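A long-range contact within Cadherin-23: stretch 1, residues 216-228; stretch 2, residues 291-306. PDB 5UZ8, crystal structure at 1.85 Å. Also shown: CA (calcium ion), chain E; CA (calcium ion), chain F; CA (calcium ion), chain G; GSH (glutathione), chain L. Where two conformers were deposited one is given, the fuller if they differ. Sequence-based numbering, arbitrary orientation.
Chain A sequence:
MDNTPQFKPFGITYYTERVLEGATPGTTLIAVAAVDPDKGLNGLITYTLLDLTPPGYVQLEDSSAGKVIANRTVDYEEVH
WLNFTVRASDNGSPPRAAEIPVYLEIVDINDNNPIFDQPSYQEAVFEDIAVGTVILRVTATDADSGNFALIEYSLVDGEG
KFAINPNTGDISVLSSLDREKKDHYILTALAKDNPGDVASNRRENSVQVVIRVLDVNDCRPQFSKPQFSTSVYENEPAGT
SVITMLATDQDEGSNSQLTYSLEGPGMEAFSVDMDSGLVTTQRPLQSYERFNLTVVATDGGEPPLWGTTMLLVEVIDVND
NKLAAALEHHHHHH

Stretch 1 216-228: VNDCRPQFSKPQF
Stretch 2 291-306: FNLTVVATDGGEPPLW

The apolar centre is built on Pro221 and Phe223, which point toward strand 291-298. Pro221 lies in the polyproline II region (phi/psi -57/143, C-gamma exo); its CB lies 3.9 Å from Ala297 CB and its CD 3.9 Å from Leu305 CB. The compact ring, with no backbone N-H to satisfy, suits this buried place. Phe223 (chi1 m, chi2 -90°) sets CZ 3.8 Å from Ala297 CB and 3.9 Å from Val295 CG1. Val295 (chi1 t) and Ala297 point toward stretch 1, Val296 away, as strand alternation requires; the small Ala297 lets both rings approach.

From Asn217 to Pro221 the register runs in the same sense as 301-306: CA of Asn217 is 5.9 Å from CA of Gly301, CA of Arg220 5.2 Å from CA of Leu305, and CA of Pro221 5.7 Å from CA of Trp306. Beyond Pro221 the contacts run back along the strand, to Ala297, Val295 and finally Asn292, whose CA lies 9.3 Å from CA of Gln227. Leu305 (m, t) sets CD1 3.5 Å from Cys219 O.

Arg220 (p, t, m; chi4 -174°) leaves sideways, then grips Trp306: NE and NH2 donate to Trp306 O at 2.8 and 3.0 Å. Its CZ stands 4.6 Å from the centroid of the six-membered ring of Trp306 (chi1 p, chi2 -89°), 11° off the normal, a cation-pi contact.

At the calcium end, Asn217 OD1 (chi1 t) and Asp299 OD2 (chi1 p) are 3.0 Å apart, reconciled by the chain E ion, which they bind at 2.3 and 2.4 Å; Cys219 O binds it at 2.3 Å. Asn217 ND2 also donates to Asp299 OD2 at 3.1 Å. Asp299 OD1 accepts from Leu305 N at 2.9 Å and Gly301 N at 3.1 Å. An ideal CB on Gly301 would clash, 2.1 Å from Asn217 ND2.

At the far end, Gln227 NE2 (t, p) donates to Asn292 OD1 at 3.3 Å, nearly straight at 171°.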

# COMPACT_ATOMS: atom_id res chain seq x y z
N VAL A 216 -0.02 14.76 20.48
CA VAL A 216 0.80 15.83 21.03
C VAL A 216 -0.14 16.62 21.94
O VAL A 216 -1.36 16.70 21.68
CB VAL A 216 1.30 16.74 19.89
CG1 VAL A 216 1.97 18.01 20.37
CG2 VAL A 216 2.24 15.92 19.03
N ASN A 217 0.39 17.14 23.03
CA ASN A 217 -0.45 17.94 23.91
C ASN A 217 -0.65 19.32 23.27
O ASN A 217 0.11 20.24 23.56
CB ASN A 217 0.18 18.11 25.30
CG ASN A 217 -0.78 18.74 26.27
OD1 ASN A 217 -1.99 18.47 26.21
ND2 ASN A 217 -0.29 19.61 27.13
N ASP A 218 -1.62 19.46 22.37
CA ASP A 218 -1.83 20.74 21.69
C ASP A 218 -3.17 21.38 22.02
O ASP A 218 -3.52 22.36 21.41
CB ASP A 218 -1.62 20.64 20.18
CG ASP A 218 -2.50 19.54 19.49
OD1 ASP A 218 -3.11 18.65 20.13
OD2 ASP A 218 -2.52 19.58 18.23
N CYS A 219 -3.89 20.84 22.99
CA CYS A 219 -5.18 21.40 23.40
C CYS A 219 -5.15 21.79 24.88
O CYS A 219 -4.83 20.99 25.75
CB CYS A 219 -6.30 20.43 23.10
SG CYS A 219 -6.28 20.00 21.34
N ARG A 220 -5.46 23.06 25.15
CA ARG A 220 -5.50 23.53 26.51
C ARG A 220 -6.86 23.19 27.12
O ARG A 220 -7.86 23.10 26.43
CB ARG A 220 -5.20 25.05 26.60
CG ARG A 220 -6.38 25.91 26.20
CD ARG A 220 -6.01 27.36 26.10
NE ARG A 220 -5.63 27.94 27.38
CZ ARG A 220 -5.37 29.23 27.56
NH1 ARG A 220 -5.53 30.09 26.56
NH2 ARG A 220 -4.97 29.67 28.75
N PRO A 221 -6.88 22.98 28.44
CA PRO A 221 -8.14 22.80 29.17
C PRO A 221 -9.09 23.98 29.00
O PRO A 221 -8.62 25.12 28.91
CB PRO A 221 -7.68 22.70 30.61
CG PRO A 221 -6.27 22.20 30.52
CD PRO A 221 -5.70 22.86 29.31
N GLN A 222 -10.38 23.71 28.91
CA GLN A 222 -11.40 24.76 28.73
C GLN A 222 -12.49 24.56 29.70
O GLN A 222 -12.97 23.42 29.86
CB GLN A 222 -12.21 24.63 27.40
CG GLN A 222 -11.51 24.73 26.13
CD GLN A 222 -12.52 24.57 24.99
OE1 GLN A 222 -12.80 23.45 24.52
NE2 GLN A 222 -13.12 25.68 24.60
N PHE A 223 -12.98 25.67 30.25
CA PHE A 223 -14.31 25.70 30.86
C PHE A 223 -15.39 26.17 29.86
O PHE A 223 -15.12 26.86 28.86
CB PHE A 223 -14.27 26.61 32.08
CG PHE A 223 -13.38 26.10 33.18
CD1 PHE A 223 -13.88 25.26 34.18
CD2 PHE A 223 -12.04 26.46 33.24
CE1 PHE A 223 -13.07 24.81 35.21
CE2 PHE A 223 -11.21 26.01 34.28
CZ PHE A 223 -11.73 25.18 35.25
N SER A 224 -16.64 25.85 30.17
CA SER A 224 -17.76 26.12 29.27
C SER A 224 -18.10 27.60 29.11
O SER A 224 -18.63 28.01 28.08
CB SER A 224 -19.01 25.39 29.76
OG SER A 224 -19.41 25.89 31.02
N LYS A 225 -17.80 28.39 30.14
CA LYS A 225 -18.00 29.83 30.08
C LYS A 225 -17.00 30.54 30.98
O LYS A 225 -16.39 29.91 31.82
CB LYS A 225 -19.46 30.15 30.48
CG LYS A 225 -19.84 29.69 31.87
CD LYS A 225 -21.32 29.91 32.14
CE LYS A 225 -21.68 29.35 33.50
NZ LYS A 225 -23.05 29.72 33.92
N PRO A 226 -16.83 31.86 30.79
CA PRO A 226 -15.82 32.59 31.53
C PRO A 226 -16.20 33.02 32.95
O PRO A 226 -15.33 33.51 33.68
CB PRO A 226 -15.57 33.81 30.63
CG PRO A 226 -16.89 34.07 29.98
CD PRO A 226 -17.45 32.69 29.74
N GLN A 227 -17.47 32.88 33.34
CA GLN A 227 -17.94 33.39 34.65
C GLN A 227 -19.04 32.48 35.18
O GLN A 227 -20.06 32.27 34.53
CB GLN A 227 -18.42 34.83 34.53
CG GLN A 227 -18.87 35.50 35.84
CD GLN A 227 -17.72 35.80 36.80
OE1 GLN A 227 -16.89 36.69 36.55
NE2 GLN A 227 -17.67 35.08 37.91
N PHE A 228 -18.77 31.87 36.34
CA PHE A 228 -19.78 31.12 37.06
C PHE A 228 -20.09 31.94 38.29
O PHE A 228 -19.25 32.71 38.75
CB PHE A 228 -19.25 29.77 37.50
CG PHE A 228 -19.01 28.83 36.36
CD1 PHE A 228 -17.88 28.97 35.56
CD2 PHE A 228 -19.90 27.81 36.08
CE1 PHE A 228 -17.65 28.10 34.51
CE2 PHE A 228 -19.68 26.95 35.00
CZ PHE A 228 -18.55 27.09 34.23
N PHE A 291 -16.49 37.12 46.77
CA PHE A 291 -15.25 36.62 46.24
C PHE A 291 -15.40 36.49 44.73
O PHE A 291 -16.48 36.08 44.26
CB PHE A 291 -14.96 35.25 46.81
CG PHE A 291 -14.90 35.23 48.31
CD1 PHE A 291 -16.05 35.02 49.06
CD2 PHE A 291 -13.70 35.45 48.97
CE1 PHE A 291 -16.01 35.00 50.44
CE2 PHE A 291 -13.65 35.41 50.35
CZ PHE A 291 -14.81 35.20 51.08
N ASN A 292 -14.36 36.88 43.98
CA ASN A 292 -14.27 36.46 42.57
C ASN A 292 -12.98 35.67 42.44
O ASN A 292 -11.89 36.19 42.37
CB ASN A 292 -14.38 37.60 41.55
CG ASN A 292 -14.93 37.12 40.19
OD1 ASN A 292 -15.31 35.97 40.03
ND2 ASN A 292 -14.98 38.01 39.23
N LEU A 293 -13.17 34.36 42.48
CA LEU A 293 -12.07 33.39 42.50
C LEU A 293 -11.68 33.06 41.08
O LEU A 293 -12.52 33.19 40.14
CB LEU A 293 -12.51 32.10 43.18
CG LEU A 293 -13.08 32.25 44.59
CD1 LEU A 293 -13.60 30.92 45.15
CD2 LEU A 293 -12.02 32.84 45.47
N THR A 294 -10.43 32.69 40.90
CA THR A 294 -9.97 32.18 39.62
C THR A 294 -9.76 30.69 39.76
O THR A 294 -9.00 30.26 40.65
CB THR A 294 -8.66 32.85 39.21
OG1 THR A 294 -8.90 34.23 39.00
CG2 THR A 294 -8.18 32.26 37.90
N VAL A 295 -10.47 29.91 38.95
CA VAL A 295 -10.38 28.44 38.99
C VAL A 295 -9.50 28.05 37.81
O VAL A 295 -9.73 28.52 36.69
CB VAL A 295 -11.76 27.78 38.86
CG1 VAL A 295 -11.67 26.27 38.97
CG2 VAL A 295 -12.69 28.31 39.94
N VAL A 296 -8.50 27.22 38.07
CA VAL A 296 -7.54 26.83 37.05
C VAL A 296 -7.65 25.32 36.86
O VAL A 296 -7.71 24.60 37.85
CB VAL A 296 -6.11 27.14 37.51
CG1 VAL A 296 -5.08 26.84 36.42
CG2 VAL A 296 -6.00 28.56 38.00
N ALA A 297 -7.65 24.86 35.60
CA ALA A 297 -7.55 23.44 35.26
C ALA A 297 -6.25 23.29 34.50
O ALA A 297 -6.01 24.04 33.58
CB ALA A 297 -8.72 22.99 34.39
N THR A 298 -5.40 22.36 34.93
CA THR A 298 -4.09 22.15 34.30
C THR A 298 -4.01 20.70 33.84
O THR A 298 -4.34 19.79 34.62
CB THR A 298 -2.97 22.45 35.32
OG1 THR A 298 -3.11 23.79 35.80
CG2 THR A 298 -1.60 22.28 34.73
N ASP A 299 -3.55 20.47 32.61
CA ASP A 299 -3.42 19.12 32.12
C ASP A 299 -2.09 18.50 32.56
O ASP A 299 -1.27 19.14 33.26
CB ASP A 299 -3.68 19.02 30.60
CG ASP A 299 -2.62 19.69 29.74
OD1 ASP A 299 -1.44 19.83 30.15
OD2 ASP A 299 -2.98 20.04 28.59
N GLY A 300 -1.91 17.23 32.19
CA GLY A 300 -0.71 16.48 32.54
C GLY A 300 0.35 16.43 31.47
O GLY A 300 1.24 15.55 31.53
N GLY A 301 0.30 17.35 30.52
CA GLY A 301 1.32 17.44 29.48
C GLY A 301 2.62 17.98 30.02
O GLY A 301 2.68 18.43 31.15
N GLU A 302 3.64 17.93 29.18
CA GLU A 302 4.98 18.41 29.49
C GLU A 302 5.44 19.39 28.40
O GLU A 302 5.74 18.98 27.30
CB GLU A 302 5.95 17.22 29.56
CG GLU A 302 5.69 16.36 30.78
CD GLU A 302 6.65 15.19 30.93
OE1 GLU A 302 7.11 14.96 32.07
OE2 GLU A 302 6.97 14.53 29.92
N PRO A 303 5.46 20.71 28.68
CA PRO A 303 4.97 21.29 29.93
C PRO A 303 3.46 21.32 29.91
O PRO A 303 2.87 21.21 28.85
CB PRO A 303 5.55 22.72 29.91
CG PRO A 303 6.77 22.60 29.04
CD PRO A 303 6.36 21.63 27.96
N PRO A 304 2.85 21.43 31.09
CA PRO A 304 1.40 21.41 31.07
C PRO A 304 0.77 22.68 30.49
O PRO A 304 1.39 23.75 30.52
CB PRO A 304 1.04 21.31 32.54
CG PRO A 304 2.19 21.82 33.27
CD PRO A 304 3.39 21.47 32.46
N LEU A 305 -0.46 22.53 30.01
CA LEU A 305 -1.30 23.64 29.56
C LEU A 305 -2.40 23.88 30.59
O LEU A 305 -2.88 22.93 31.22
CB LEU A 305 -1.97 23.34 28.21
CG LEU A 305 -1.01 22.99 27.08
CD1 LEU A 305 -1.73 22.58 25.80
CD2 LEU A 305 -0.04 24.15 26.88
N TRP A 306 -2.77 25.14 30.75
CA TRP A 306 -3.86 25.54 31.65
C TRP A 306 -4.99 26.30 30.94
O TRP A 306 -4.81 26.87 29.85
CB TRP A 306 -3.31 26.43 32.80
CG TRP A 306 -2.67 27.69 32.31
CD1 TRP A 306 -1.35 27.84 31.96
CD2 TRP A 306 -3.30 28.95 32.06
NE1 TRP A 306 -1.14 29.10 31.50
CE2 TRP A 306 -2.30 29.81 31.57
CE3 TRP A 306 -4.62 29.42 32.17
CZ2 TRP A 306 -2.56 31.13 31.20
CZ3 TRP A 306 -4.87 30.76 31.83
CH2 TRP A 306 -3.85 31.59 31.34
CA CA E . -4.16 19.03 26.84
CA CA F . -3.52 16.40 20.70
CA CA G . -4.45 18.39 17.43
N1 GSH L . -5.78 24.24 13.94
CA1 GSH L . -4.73 23.63 14.75
C1 GSH L . -4.04 22.56 13.93
O11 GSH L . -4.49 22.32 12.79
O12 GSH L . -3.08 21.95 14.45
CB1 GSH L . -5.30 23.01 16.04
CG1 GSH L . -6.27 21.86 15.76
CD1 GSH L . -6.57 21.09 17.03
OE1 GSH L . -5.74 20.37 17.56
N2 GSH L . -7.81 21.22 17.49
CA2 GSH L . -8.34 20.41 18.57
C2 GSH L . -9.59 19.68 18.14
O2 GSH L . -10.42 19.40 18.99
CB2 GSH L . -8.60 21.30 19.78
SG2 GSH L . -7.03 21.98 20.34
N3 GSH L . -9.67 19.32 16.86
CA3 GSH L . -10.76 18.54 16.31
C3 GSH L . -11.56 19.30 15.27
O31 GSH L . -12.58 18.73 14.82
O32 GSH L . -11.16 20.42 14.86
O HOH W 1 2.58 20.64 26.26
O HOH W 2 -3.57 19.32 15.34